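Local coordinates for protein cephalosporin acylase (Bacillus halodurans, PDB 2NLZ) that probably hydrolyses amide bonds, as expected of a cephalosporin acylase related to gamma-glutamyltranspeptidases of the Ntn-hydrolase clan, at residues 377-382 with 394-399; 112-117 with 383-388; 69-74 with 417-422; 165-170 with 180-185; 61-66 with 157-162. The protein carries 1 engineered substitution. All coordinates share one frame; numbering follows the deposited sequence.

Contact 1. Residues 377-382 with 394-399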
# COMPACT_ATOMS: atom_id res chain seq x y z
N ASN D 377 -12.50 28.83 -19.44
CA ASN D 377 -13.30 28.84 -20.66
C ASN D 377 -14.46 27.86 -20.57
O ASN D 377 -15.04 27.47 -21.58
CB ASN D 377 -12.41 28.49 -21.85
CG ASN D 377 -11.95 29.72 -22.60
OD1 ASN D 377 -12.14 30.83 -22.14
ND2 ASN D 377 -11.34 29.52 -23.77
N TYR D 378 -14.81 27.49 -19.34
CA TYR D 378 -15.74 26.40 -19.03
C TYR D 378 -15.21 25.06 -19.54
O TYR D 378 -14.37 24.44 -18.89
CB TYR D 378 -17.16 26.71 -19.49
CG TYR D 378 -18.19 25.71 -19.03
CD1 TYR D 378 -18.16 25.17 -17.75
CD2 TYR D 378 -19.21 25.31 -19.89
CE1 TYR D 378 -19.12 24.24 -17.33
CE2 TYR D 378 -20.17 24.39 -19.48
CZ TYR D 378 -20.12 23.86 -18.21
OH TYR D 378 -21.07 22.95 -17.81
N MET D 379 -15.67 24.61 -20.70
CA MET D 379 -15.26 23.30 -21.19
C MET D 379 -13.94 23.31 -21.96
O MET D 379 -13.92 23.54 -23.17
CB MET D 379 -16.37 22.67 -22.03
CG MET D 379 -17.54 22.22 -21.21
SD MET D 379 -18.87 21.52 -22.18
CE MET D 379 -19.86 20.76 -20.89
N GLY D 380 -12.84 23.05 -21.25
CA GLY D 380 -11.53 22.91 -21.87
C GLY D 380 -11.11 24.16 -22.61
O GLY D 380 -10.92 25.21 -22.01
N PHE D 381 -10.97 24.04 -23.93
CA PHE D 381 -10.64 25.17 -24.79
C PHE D 381 -11.81 26.15 -24.90
O PHE D 381 -11.62 27.31 -25.27
CB PHE D 381 -10.23 24.66 -26.18
CG PHE D 381 -8.79 24.25 -26.29
CD1 PHE D 381 -7.80 25.18 -26.55
CD2 PHE D 381 -8.43 22.92 -26.14
CE1 PHE D 381 -6.46 24.81 -26.66
CE2 PHE D 381 -7.10 22.53 -26.24
CZ PHE D 381 -6.11 23.48 -26.51
N GLY D 382 -13.00 25.68 -24.57
CA GLY D 382 -14.19 26.51 -24.60
C GLY D 382 -15.10 26.20 -25.77
O GLY D 382 -15.37 25.05 -26.06
N MET D 394 -12.57 31.74 -27.20
CA MET D 394 -13.79 32.17 -26.51
C MET D 394 -14.37 31.06 -25.67
O MET D 394 -14.44 29.90 -26.09
CB MET D 394 -14.82 32.67 -27.52
CG MET D 394 -14.30 33.82 -28.37
SD MET D 394 -14.05 35.35 -27.45
CE MET D 394 -15.72 36.00 -27.40
N GLN D 395 -14.80 31.41 -24.46
CA GLN D 395 -15.44 30.48 -23.54
C GLN D 395 -16.78 29.95 -24.05
O GLN D 395 -17.41 30.54 -24.92
CB GLN D 395 -15.65 31.18 -22.19
CG GLN D 395 -16.57 32.38 -22.23
CD GLN D 395 -16.82 32.95 -20.85
OE1 GLN D 395 -16.47 32.32 -19.86
NE2 GLN D 395 -17.41 34.14 -20.78
N ASN D 396 -17.22 28.82 -23.49
CA ASN D 396 -18.57 28.32 -23.78
C ASN D 396 -19.50 28.35 -22.56
O ASN D 396 -20.42 27.55 -22.46
CB ASN D 396 -18.56 26.94 -24.46
CG ASN D 396 -18.21 25.80 -23.51
OD1 ASN D 396 -17.37 25.93 -22.63
ND2 ASN D 396 -18.86 24.67 -23.70
N ARG D 397 -19.27 29.31 -21.67
CA ARG D 397 -20.02 29.45 -20.40
C ARG D 397 -21.54 29.46 -20.49
O ARG D 397 -22.20 28.98 -19.59
CB ARG D 397 -19.53 30.69 -19.64
CG ARG D 397 -20.11 30.85 -18.25
CD ARG D 397 -19.91 29.62 -17.38
NE ARG D 397 -18.50 29.28 -17.22
CZ ARG D 397 -18.06 28.36 -16.37
NH1 ARG D 397 -18.93 27.70 -15.60
NH2 ARG D 397 -16.76 28.11 -16.29
N GLY D 398 -22.09 29.99 -21.59
CA GLY D 398 -23.54 30.02 -21.80
C GLY D 398 -24.21 28.66 -21.88
O GLY D 398 -25.44 28.56 -21.79
N HIS D 399 -23.40 27.60 -22.04
CA HIS D 399 -23.89 26.23 -22.02
C HIS D 399 -24.54 25.85 -20.67
O HIS D 399 -25.35 24.92 -20.61
CB HIS D 399 -22.75 25.27 -22.36
CG HIS D 399 -23.15 23.83 -22.40
ND1 HIS D 399 -23.69 23.24 -23.52
CD2 HIS D 399 -23.06 22.85 -21.47
CE1 HIS D 399 -23.93 21.97 -23.28
NE2 HIS D 399 -23.56 21.71 -22.04
O HOH W 1 -12.97 28.07 -27.36

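Contact 2. Residues 112-117 with 383-388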
# COMPACT_ATOMS: atom_id res chain seq x y z
N TYR D 112 -20.63 23.79 -28.36
CA TYR D 112 -19.62 24.38 -29.22
C TYR D 112 -20.18 25.33 -30.28
O TYR D 112 -21.37 25.28 -30.61
CB TYR D 112 -18.78 23.28 -29.86
CG TYR D 112 -18.17 22.35 -28.83
CD1 TYR D 112 -18.53 21.01 -28.77
CD2 TYR D 112 -17.24 22.83 -27.90
CE1 TYR D 112 -17.97 20.16 -27.80
CE2 TYR D 112 -16.68 21.99 -26.94
CZ TYR D 112 -17.04 20.66 -26.90
OH TYR D 112 -16.48 19.84 -25.94
N GLY D 113 -19.33 26.21 -30.80
CA GLY D 113 -19.78 27.19 -31.79
C GLY D 113 -20.03 28.55 -31.19
O GLY D 113 -19.62 28.84 -30.07
N VAL D 114 -20.71 29.41 -31.94
CA VAL D 114 -20.84 30.80 -31.55
C VAL D 114 -21.97 31.00 -30.56
O VAL D 114 -22.07 32.06 -29.91
CB VAL D 114 -21.06 31.71 -32.77
CG1 VAL D 114 -19.76 31.93 -33.50
CG2 VAL D 114 -22.11 31.12 -33.71
N ILE D 115 -22.82 29.98 -30.44
CA ILE D 115 -24.05 30.07 -29.66
C ILE D 115 -23.87 30.14 -28.12
O ILE D 115 -24.48 31.00 -27.49
CB ILE D 115 -25.07 29.00 -30.11
CG1 ILE D 115 -25.39 29.17 -31.59
CG2 ILE D 115 -26.36 29.09 -29.30
CD1 ILE D 115 -25.40 27.88 -32.38
N PRO D 116 -23.02 29.27 -27.52
CA PRO D 116 -22.88 29.31 -26.06
C PRO D 116 -21.89 30.33 -25.52
O PRO D 116 -21.58 30.32 -24.32
CB PRO D 116 -22.37 27.91 -25.74
CG PRO D 116 -21.50 27.60 -26.91
CD PRO D 116 -22.16 28.23 -28.11
N VAL D 117 -21.37 31.20 -26.38
CA VAL D 117 -20.40 32.22 -25.97
C VAL D 117 -21.06 33.39 -25.23
O VAL D 117 -21.93 34.06 -25.78
CB VAL D 117 -19.62 32.76 -27.18
CG1 VAL D 117 -18.58 33.77 -26.73
CG2 VAL D 117 -18.96 31.61 -27.95
N SER D 383 -15.55 27.25 -26.45
CA SER D 383 -16.51 27.11 -27.53
C SER D 383 -15.90 26.61 -28.84
O SER D 383 -16.62 26.17 -29.72
CB SER D 383 -17.21 28.45 -27.77
OG SER D 383 -16.29 29.46 -28.16
N GLY D 384 -14.59 26.71 -28.95
CA GLY D 384 -13.90 26.42 -30.21
C GLY D 384 -13.78 27.62 -31.12
O GLY D 384 -13.02 27.61 -32.10
N VAL D 385 -14.53 28.67 -30.79
CA VAL D 385 -14.42 29.92 -31.51
C VAL D 385 -13.15 30.62 -31.07
O VAL D 385 -13.00 30.99 -29.91
CB VAL D 385 -15.63 30.82 -31.25
CG1 VAL D 385 -15.52 32.11 -32.07
CG2 VAL D 385 -16.89 30.09 -31.62
N VAL D 386 -12.22 30.76 -32.00
CA VAL D 386 -11.05 31.57 -31.77
C VAL D 386 -11.10 32.70 -32.79
O VAL D 386 -11.19 32.44 -33.99
CB VAL D 386 -9.76 30.76 -31.93
CG1 VAL D 386 -8.54 31.65 -31.74
CG2 VAL D 386 -9.72 29.61 -30.93
N VAL D 387 -11.09 33.94 -32.31
CA VAL D 387 -11.07 35.11 -33.18
C VAL D 387 -9.72 35.08 -33.90
O VAL D 387 -8.69 35.02 -33.25
CB VAL D 387 -11.27 36.42 -32.39
CG1 VAL D 387 -11.26 37.64 -33.31
CG2 VAL D 387 -12.57 36.37 -31.61
N PRO D 388 -9.74 35.05 -35.24
CA PRO D 388 -8.57 34.71 -36.05
C PRO D 388 -7.37 35.63 -35.83
O PRO D 388 -7.53 36.85 -35.69
CB PRO D 388 -9.09 34.84 -37.49
CG PRO D 388 -10.28 35.73 -37.39
CD PRO D 388 -10.90 35.37 -36.09

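Contact 3. Residues 69-74 with 417-422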
# COMPACT_ATOMS: atom_id res chain seq x y z
N GLY D 69 -10.26 34.67 -23.79
CA GLY D 69 -11.71 34.74 -23.83
C GLY D 69 -12.43 34.06 -22.67
O GLY D 69 -13.58 33.64 -22.81
N SER D 70 -11.75 33.96 -21.53
CA SER D 70 -12.33 33.39 -20.31
C SER D 70 -13.09 34.43 -19.53
O SER D 70 -12.98 35.62 -19.81
CB SER D 70 -11.23 32.82 -19.42
OG SER D 70 -10.66 31.65 -19.97
N ASP D 71 -13.86 34.00 -18.54
CA ASP D 71 -14.14 34.91 -17.43
C ASP D 71 -13.42 34.46 -16.16
O ASP D 71 -12.84 33.37 -16.14
CB ASP D 71 -15.64 35.27 -17.22
CG ASP D 71 -16.57 34.12 -17.37
OD1 ASP D 71 -17.71 34.37 -17.80
OD2 ASP D 71 -16.18 32.97 -17.07
N ALA D 72 -13.42 35.32 -15.13
CA ALA D 72 -12.61 35.10 -13.93
C ALA D 72 -13.34 35.43 -12.64
O ALA D 72 -14.38 36.08 -12.66
CB ALA D 72 -11.33 35.91 -14.02
N PHE D 73 -12.79 34.99 -11.51
CA PHE D 73 -13.32 35.32 -10.18
C PHE D 73 -12.16 35.47 -9.20
O PHE D 73 -11.12 34.81 -9.34
CB PHE D 73 -14.26 34.23 -9.66
CG PHE D 73 -15.65 34.29 -10.23
CD1 PHE D 73 -16.66 34.94 -9.55
CD2 PHE D 73 -15.97 33.64 -11.42
CE1 PHE D 73 -17.96 34.96 -10.05
CE2 PHE D 73 -17.26 33.66 -11.95
CZ PHE D 73 -18.25 34.32 -11.26
N ALA D 74 -12.34 36.33 -8.19
CA ALA D 74 -11.28 36.53 -7.19
C ALA D 74 -11.79 36.88 -5.80
O ALA D 74 -12.76 37.62 -5.65
CB ALA D 74 -10.27 37.57 -7.65
N THR D 417 -24.90 33.45 -16.01
CA THR D 417 -25.38 32.14 -15.57
C THR D 417 -24.74 31.61 -14.29
O THR D 417 -23.70 32.12 -13.84
CB THR D 417 -25.16 31.06 -16.65
OG1 THR D 417 -25.60 29.80 -16.15
CG2 THR D 417 -23.70 30.99 -17.05
N TYR D 418 -25.39 30.60 -13.71
CA TYR D 418 -24.80 29.70 -12.74
C TYR D 418 -23.38 29.38 -13.20
O TYR D 418 -23.18 28.87 -14.30
CB TYR D 418 -25.64 28.42 -12.68
CG TYR D 418 -25.17 27.35 -11.71
CD1 TYR D 418 -24.23 26.40 -12.09
CD2 TYR D 418 -25.70 27.26 -10.43
CE1 TYR D 418 -23.80 25.42 -11.20
CE2 TYR D 418 -25.29 26.28 -9.54
CZ TYR D 418 -24.34 25.36 -9.93
OH TYR D 418 -23.93 24.38 -9.06
N HIS D 419 -22.41 29.70 -12.34
CA HIS D 419 -20.99 29.61 -12.70
C HIS D 419 -20.29 28.60 -11.80
O HIS D 419 -20.47 28.62 -10.59
CB HIS D 419 -20.33 30.98 -12.55
CG HIS D 419 -19.40 31.32 -13.67
ND1 HIS D 419 -18.12 30.81 -13.75
CD2 HIS D 419 -19.55 32.11 -14.75
CE1 HIS D 419 -17.52 31.27 -14.83
NE2 HIS D 419 -18.37 32.07 -15.46
N THR D 420 -19.48 27.73 -12.40
CA THR D 420 -18.84 26.63 -11.67
C THR D 420 -17.53 27.00 -10.98
O THR D 420 -17.17 26.43 -9.95
CB THR D 420 -18.56 25.42 -12.58
OG1 THR D 420 -17.78 25.85 -13.71
CG2 THR D 420 -19.87 24.79 -13.03
N ILE D 421 -16.82 27.94 -11.59
CA ILE D 421 -15.61 28.53 -11.06
C ILE D 421 -15.84 29.18 -9.69
O ILE D 421 -16.64 30.11 -9.56
CB ILE D 421 -15.18 29.63 -12.01
CG1 ILE D 421 -14.43 29.06 -13.19
CG2 ILE D 421 -14.27 30.63 -11.35
CD1 ILE D 421 -13.98 30.22 -14.05
N ILE D 422 -15.14 28.68 -8.68
CA ILE D 422 -15.28 29.23 -7.33
C ILE D 422 -13.95 29.34 -6.56
O ILE D 422 -13.32 28.34 -6.21
CB ILE D 422 -16.36 28.46 -6.48
CG1 ILE D 422 -16.00 26.97 -6.29
CG2 ILE D 422 -17.76 28.61 -7.11
CD1 ILE D 422 -16.83 26.27 -5.22

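Contact 4. Residues 165-170 with 180-185. Engineered in segment 165-170: Val-170 (natural residue Phe).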
# COMPACT_ATOMS: atom_id res chain seq x y z
N ALA D 165 -6.25 15.08 -26.90
CA ALA D 165 -7.64 14.66 -26.73
C ALA D 165 -8.60 15.67 -27.35
O ALA D 165 -9.58 15.29 -27.99
CB ALA D 165 -7.97 14.46 -25.25
N ALA D 166 -8.29 16.94 -27.15
CA ALA D 166 -9.07 18.03 -27.73
C ALA D 166 -8.95 18.06 -29.24
O ALA D 166 -9.89 18.41 -29.92
CB ALA D 166 -8.68 19.37 -27.14
N TYR D 167 -7.78 17.69 -29.76
CA TYR D 167 -7.59 17.60 -31.21
C TYR D 167 -8.34 16.40 -31.81
O TYR D 167 -9.14 16.56 -32.73
CB TYR D 167 -6.11 17.57 -31.59
CG TYR D 167 -5.88 17.49 -33.09
CD1 TYR D 167 -5.51 16.29 -33.70
CD2 TYR D 167 -6.06 18.60 -33.90
CE1 TYR D 167 -5.32 16.21 -35.08
CE2 TYR D 167 -5.86 18.53 -35.28
CZ TYR D 167 -5.50 17.33 -35.86
OH TYR D 167 -5.31 17.27 -37.22
N ASP D 168 -8.07 15.20 -31.27
CA ASP D 168 -8.58 13.93 -31.80
C ASP D 168 -10.10 13.83 -31.83
O ASP D 168 -10.68 13.31 -32.79
CB ASP D 168 -8.02 12.73 -31.03
CG ASP D 168 -6.58 12.40 -31.40
OD1 ASP D 168 -6.11 12.83 -32.48
OD2 ASP D 168 -5.91 11.70 -30.61
N ARG D 169 -10.74 14.33 -30.78
CA ARG D 169 -12.19 14.32 -30.69
C ARG D 169 -12.80 15.34 -31.66
O ARG D 169 -13.87 15.13 -32.24
CB ARG D 169 -12.65 14.62 -29.26
CG ARG D 169 -14.13 14.96 -29.14
CD ARG D 169 -14.79 14.32 -27.93
NE ARG D 169 -15.06 15.29 -26.88
CZ ARG D 169 -16.14 16.08 -26.84
NH1 ARG D 169 -17.05 16.02 -27.81
NH2 ARG D 169 -16.30 16.93 -25.84
N VAL D 170 -12.06 16.42 -31.86
CA VAL D 170 -12.60 17.62 -32.46
C VAL D 170 -12.24 17.80 -33.95
O VAL D 170 -12.91 18.56 -34.67
CB VAL D 170 -12.18 18.84 -31.58
CG1 VAL D 170 -11.82 20.04 -32.42
CG2 VAL D 170 -13.20 19.13 -30.44
N GLN D 180 -11.85 26.89 -37.81
CA GLN D 180 -10.55 26.94 -38.48
C GLN D 180 -9.47 27.71 -37.70
O GLN D 180 -8.36 27.20 -37.58
CB GLN D 180 -10.69 27.46 -39.92
CG GLN D 180 -9.45 27.26 -40.79
CD GLN D 180 -9.08 25.79 -40.96
OE1 GLN D 180 -9.95 24.94 -41.17
NE2 GLN D 180 -7.79 25.50 -40.89
N PRO D 181 -9.79 28.92 -37.16
CA PRO D 181 -8.72 29.62 -36.45
C PRO D 181 -8.21 28.88 -35.22
O PRO D 181 -7.06 29.07 -34.83
CB PRO D 181 -9.39 30.93 -36.04
CG PRO D 181 -10.49 31.11 -37.00
CD PRO D 181 -11.01 29.73 -37.19
N TRP D 182 -9.05 28.03 -34.62
CA TRP D 182 -8.63 27.15 -33.53
C TRP D 182 -7.56 26.18 -33.99
O TRP D 182 -6.56 25.97 -33.30
CB TRP D 182 -9.82 26.37 -32.97
CG TRP D 182 -9.49 25.60 -31.71
CD1 TRP D 182 -9.72 26.01 -30.43
CD2 TRP D 182 -8.89 24.30 -31.62
NE1 TRP D 182 -9.28 25.04 -29.55
CE2 TRP D 182 -8.77 23.99 -30.25
CE3 TRP D 182 -8.43 23.37 -32.57
CZ2 TRP D 182 -8.22 22.79 -29.80
CZ3 TRP D 182 -7.88 22.18 -32.12
CH2 TRP D 182 -7.78 21.90 -30.75
N PHE D 183 -7.77 25.56 -35.15
CA PHE D 183 -6.78 24.67 -35.72
C PHE D 183 -5.53 25.43 -36.15
O PHE D 183 -4.43 24.90 -36.06
CB PHE D 183 -7.36 23.90 -36.91
CG PHE D 183 -8.39 22.87 -36.52
CD1 PHE D 183 -8.01 21.62 -36.05
CD2 PHE D 183 -9.75 23.16 -36.64
CE1 PHE D 183 -8.97 20.68 -35.69
CE2 PHE D 183 -10.70 22.22 -36.29
CZ PHE D 183 -10.31 20.98 -35.81
N ASP D 184 -5.69 26.67 -36.61
CA ASP D 184 -4.54 27.48 -37.02
C ASP D 184 -3.68 27.89 -35.82
O ASP D 184 -2.45 27.92 -35.91
CB ASP D 184 -5.00 28.71 -37.81
CG ASP D 184 -5.59 28.35 -39.16
OD1 ASP D 184 -5.32 27.25 -39.67
OD2 ASP D 184 -6.32 29.20 -39.71
N THR D 185 -4.35 28.19 -34.71
CA THR D 185 -3.72 28.65 -33.47
C THR D 185 -3.17 27.52 -32.60
O THR D 185 -2.03 27.58 -32.16
CB THR D 185 -4.71 29.47 -32.63
OG1 THR D 185 -5.22 30.55 -33.42
CG2 THR D 185 -4.07 30.01 -31.36

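Contact 5. Residues 61-66 with 157-162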
# COMPACT_ATOMS: atom_id res chain seq x y z
N LEU D 61 0.11 29.30 -21.13
CA LEU D 61 0.83 28.11 -20.69
C LEU D 61 -0.02 26.86 -20.53
O LEU D 61 0.48 25.74 -20.63
CB LEU D 61 1.59 28.38 -19.40
CG LEU D 61 2.72 29.40 -19.53
CD1 LEU D 61 3.09 29.96 -18.17
CD2 LEU D 61 3.91 28.76 -20.24
N GLU D 62 -1.31 27.07 -20.28
CA GLU D 62 -2.26 25.96 -20.17
C GLU D 62 -3.56 26.24 -20.95
O GLU D 62 -4.61 26.43 -20.35
CB GLU D 62 -2.57 25.68 -18.70
CG GLU D 62 -3.20 24.33 -18.44
CD GLU D 62 -3.42 24.06 -16.96
OE1 GLU D 62 -4.51 23.59 -16.60
OE2 GLU D 62 -2.49 24.30 -16.17
N PRO D 63 -3.49 26.23 -22.30
CA PRO D 63 -4.63 26.62 -23.14
C PRO D 63 -5.76 25.60 -23.13
O PRO D 63 -6.84 25.87 -23.64
CB PRO D 63 -4.03 26.72 -24.55
CG PRO D 63 -2.54 26.64 -24.35
CD PRO D 63 -2.33 25.85 -23.12
N THR D 64 -5.50 24.45 -22.53
CA THR D 64 -6.49 23.41 -22.45
C THR D 64 -7.50 23.68 -21.35
O THR D 64 -8.49 22.98 -21.27
CB THR D 64 -5.83 22.05 -22.18
OG1 THR D 64 -5.03 22.13 -20.99
CG2 THR D 64 -4.95 21.64 -23.35
N SER D 65 -7.26 24.68 -20.52
CA SER D 65 -8.11 24.94 -19.35
C SER D 65 -8.53 26.40 -19.24
O SER D 65 -9.09 26.83 -18.22
CB SER D 65 -7.36 24.55 -18.07
OG SER D 65 -7.14 23.16 -18.02
N ASN D 66 -8.31 27.15 -20.30
CA ASN D 66 -8.17 28.57 -20.13
C ASN D 66 -8.19 29.30 -21.45
O ASN D 66 -8.11 28.68 -22.50
CB ASN D 66 -6.81 28.79 -19.50
CG ASN D 66 -6.78 29.98 -18.66
OD1 ASN D 66 -5.72 30.50 -18.36
ND2 ASN D 66 -7.96 30.45 -18.28
N PRO D 157 4.02 16.44 -20.76
CA PRO D 157 3.22 15.24 -21.07
C PRO D 157 1.73 15.34 -20.72
O PRO D 157 0.89 14.86 -21.49
CB PRO D 157 3.87 14.17 -20.20
CG PRO D 157 5.25 14.60 -20.03
CD PRO D 157 5.24 16.10 -20.02
N THR D 158 1.43 15.92 -19.57
CA THR D 158 0.05 16.04 -19.09
C THR D 158 -0.75 16.99 -19.99
O THR D 158 -1.84 16.65 -20.44
CB THR D 158 -0.00 16.52 -17.64
OG1 THR D 158 0.95 15.79 -16.86
CG2 THR D 158 -1.40 16.33 -17.04
N LEU D 159 -0.18 18.17 -20.24
CA LEU D 159 -0.78 19.13 -21.14
C LEU D 159 -0.93 18.52 -22.54
O LEU D 159 -1.96 18.71 -23.19
CB LEU D 159 0.06 20.41 -21.19
CG LEU D 159 -0.42 21.55 -22.09
CD1 LEU D 159 -1.66 22.16 -21.52
CD2 LEU D 159 0.67 22.60 -22.21
N ALA D 160 0.07 17.75 -22.96
CA ALA D 160 0.05 17.09 -24.28
C ALA D 160 -1.11 16.12 -24.43
O ALA D 160 -1.66 15.98 -25.52
CB ALA D 160 1.36 16.38 -24.53
N LYS D 161 -1.47 15.45 -23.35
CA LYS D 161 -2.57 14.50 -23.36
C LYS D 161 -3.91 15.18 -23.63
O LYS D 161 -4.67 14.73 -24.49
CB LYS D 161 -2.65 13.75 -22.02
CG LYS D 161 -3.73 12.66 -21.98
CD LYS D 161 -4.46 12.60 -20.62
CE LYS D 161 -3.65 11.88 -19.54
NZ LYS D 161 -4.39 11.79 -18.25
N TYR D 162 -4.19 16.26 -22.91
CA TYR D 162 -5.48 16.94 -23.03
C TYR D 162 -5.57 17.76 -24.30
O TYR D 162 -6.66 17.96 -24.83
CB TYR D 162 -5.74 17.83 -21.82
CG TYR D 162 -6.00 17.08 -20.55
CD1 TYR D 162 -5.00 16.95 -19.59
CD2 TYR D 162 -7.25 16.50 -20.29
CE1 TYR D 162 -5.23 16.26 -18.41
CE2 TYR D 162 -7.49 15.80 -19.11
CZ TYR D 162 -6.47 15.69 -18.18
OH TYR D 162 -6.69 15.01 -17.00

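Contact 1. Residues 377-382 with 394-399
The side-chain amide of Asn-396 joins two buried loops by serving both ends of its own flat group. Its CG sits in the crowded position between backbone N and carbonyl carbon (chi1 75°), which turns OD1 onto the other loop. There OD1 accepts the backbone N-H of Met-379 in the plane of the amide carbonyl, with Met-379 N 2.9 Å from OD1. ND2 donates to Pro-111 O and, weakly, to Met-379 SD. Beside this, Asn-396 N donates to Asn-377 O at 3.2 Å, from above that carbonyl plane. Tyr-378, with CG anti to its backbone N (chi1 -172°), crosses Arg-397 at about a right angle, and its CD1 lies over one guanidinium face, 3.4 Å from Arg-397 NH1. At the ring edge His-399 CD2 approaches Tyr-378 CE2 to 3.8 Å. An alanine at Tyr-378 would remove the ring that lies over the guanidinium and against His-399, and would probably loosen both side chains. In the next shell, Thr-420 OG1 bonds Arg-397 NH1 and helps to hold the guanidinium in place, while Asn-377 ND2 donates to Phe-381 O. A water bridges Phe-381 O and Met-394 O, donating to both. A side chain at Gly-382 would collide with Met-394 O. The first of the two segments ends in a type II' beta turn from Met-379 to Gly-382, closed by Gly-382 N to Met-379 O at 2.7 Å, in the loop that leaves core strand 370-376.

Contact 2. Residues 112-117 with 383-388
Ser-383 illustrates how a small side chain can serve two loops at once. Its CB leaves the backbone against the 112-117 loop, lying 3.4 Å from Gly-113 O and 3.6 Å from Val-117 CG2. At the tip, OG stands between the backbone N and the carbonyl carbon (chi1 62°) and touches the same methyl, Val-117 CG2, at 3.4 Å. This hydroxyl is occupied twice: it donates to Met-394 O and accepts the backbone N-H of Val-385, 3.3 Å from Val-385 N to OG. The carbonyl of Ser-383 makes the direct link between the loops, for Gly-113 N donates to Ser-383 O at 2.9 Å, nearly straight (172°) and on a lone pair in the carbonyl plane. The same oxygen lies at the edge of the Tyr-112 ring, near its plane. Next to this polar link, Val-385 presents one branch, CG2, to the loop; it meets Gly-113 O at 3.4 Å and crosses Val-114 obliquely, Val-114 CG1 to Val-385 CG2 at 3.9 Å. At the backbone angles of Gly-113 a CB would collide with the carbonyl O of Tyr-112. The serine bond to the backbone N two residues on is an ST turn, set just before the small antiparallel pair of strands 386-387 and 392-393.

Contact 3. Residues 69-74 with 417-422
Three kinds of interaction share the space between His-419 and a strand of the protein core. The polar one is made tip to tip. His-419 NE2 donates to Asp-71 OD2 at 2.9 Å, a weak bond because the N-H points well off the line (124°), and the carboxylate is turned 61° from the imidazole plane while OD2 stays at the ring's edge. Asp-71 CG occupies the crowded position between its backbone N and carbonyl carbon, which carries the carboxylate across to the histidine. Its other oxygen, OD1, takes weak bonds from Gln-395 NE2 and Gly-89 N, so the acid is held from several sides. A buried carboxylate so placed would be expected to favour a protonated imidazole, although the neighbouring Arg-397 would work against this. The aromatic part is a T-shaped pair in which the edge of Phe-73 points at the face of His-419, with centroids 5.0 Å apart; CE2 sits over the imidazole toward its rim, 3.5 Å from His-419 ND1. The apolar part belongs to Ile-421, whose CG2 packs on Phe-73 CD2 at 3.5 Å, while its carbonyl O lies over one face of the phenyl ring. Ile-421 CD1 also reaches Asp-71 O at 3.9 Å. Phe-73 and Asp-71 stand on strand 71-78, which pairs antiparallel with 81-87 and 370-376 in the core beta layers of the Ntn-hydrolase fold.

Contact 4. Residues 165-170 with 180-185
A helical hairpin, helix 157-173 turning back into helix 180-186, is packed here through aromatic side chains, over a long axis-to-axis distance. The segment axes come no closer than 12.2 Å and run roughly antiparallel (142°), a separation spanned by large rings. Phe-183, its CG anti to the carbonyl carbon (chi1 -69°), reaches across and meets Tyr-167 at about a right angle; its CE1 is 3.8 Å from Tyr-167 CE2, the tyrosine carbon lying in the plane of the phenyl ring at its edge. The ring's far corner, Phe-183 CZ, touches Val-170 O at 3.7 Å and Val-170 CG1 at 3.8 Å. Val-170 is an engineered residue standing where the natural protein has phenylalanine. One face of Phe-183 is covered by Trp-182 CE3 from its own helix, toward the rim. The indole, CG anti to its backbone N (chi1 -171°), extends its benzo end to the other helix, with Trp-182 CH2 4.2 Å from Ala-166 O and Trp-182 CZ2 4.4 Å from Ala-166 CB. A serine in place of Phe-183 would remove the ring that meets Tyr-167 and Val-170 and would probably loosen the packing of the hairpin. The hairpin is set among aromatics and strands: Lys-171 makes a cation-pi contact with Phe-183, Trp-182 also packs edge-to-face with Phe-381, and Pro-181, Trp-182 and Thr-185 all lie against Val-386 of strand 386-387.

Contact 5. Residues 61-66 with 157-162
Tyr-162 supplies the flat group of this contact, and one of its faces is overlain by its own neighbour: Lys-161 CD stands over the ring centre. The ring leads away from the other segment, and the side chain touches Arg-511, so that it is the base of the side chain that takes part, Tyr-162 CB lying 4.2 Å from Thr-64 CG2. The setting is a type I beta turn from Glu-62 to Ser-65, directly after helix 47-61, resting on the first turns of helix 157-173. The turn is closed by Ser-65 N to Glu-62 O at 3.2 Å. Against it projects Leu-159, its CG anti to the backbone N (chi1 -179°), which carries the branched end toward the turn. Leu-159 CD1 packs against three residues: it is 3.4 Å from Thr-64 OG1, 4.1 Å from Glu-62 CG and equally near Pro-63 CD. Thr-64 holds its methyl anti to its carbonyl carbon, and its CG2 therefore touches both Leu-159 and the backbone of Tyr-162. The acid of Glu-62 turns elsewhere, with OE2 bonded to Ser-29 OG and OE1 in a salt bridge with Arg-511. Phe-381 packs on Pro-63 and Thr-64, and Pro-157, at the helix start, meets Tyr-20 of the second subunit. The other methyl of the leucine, Leu-159 CD2, lies 3.5 Å from Leu-61 O, the last carbonyl of the preceding helix.

How the contacts relate
Contact 1 is the hub of the set, touching all four others. It shares Gly-398 N to Pro-116 O, at 2.8 Å, with contact 2, centred about 8 Å away. Toward contact 3, with centres about 10 Å apart, Asn-377 OD1 meets Ser-70 OG at 2.8 Å. Phe-381 is the common wedge between the rest: its ring reaches Trp-182 and Ala-166 of contact 4, and Pro-63 and Thr-64 of contact 5. Contacts 4 and 5 each use one segment of helix 157-173, with centres about 13 Å apart. Ser-65 of contact 5 is joined by a backbone hydrogen bond to Thr-358, just before strand 359-365; Ntn-hydrolase nucleophiles head such a core strand, so contact 5 probably borders the catalytic region.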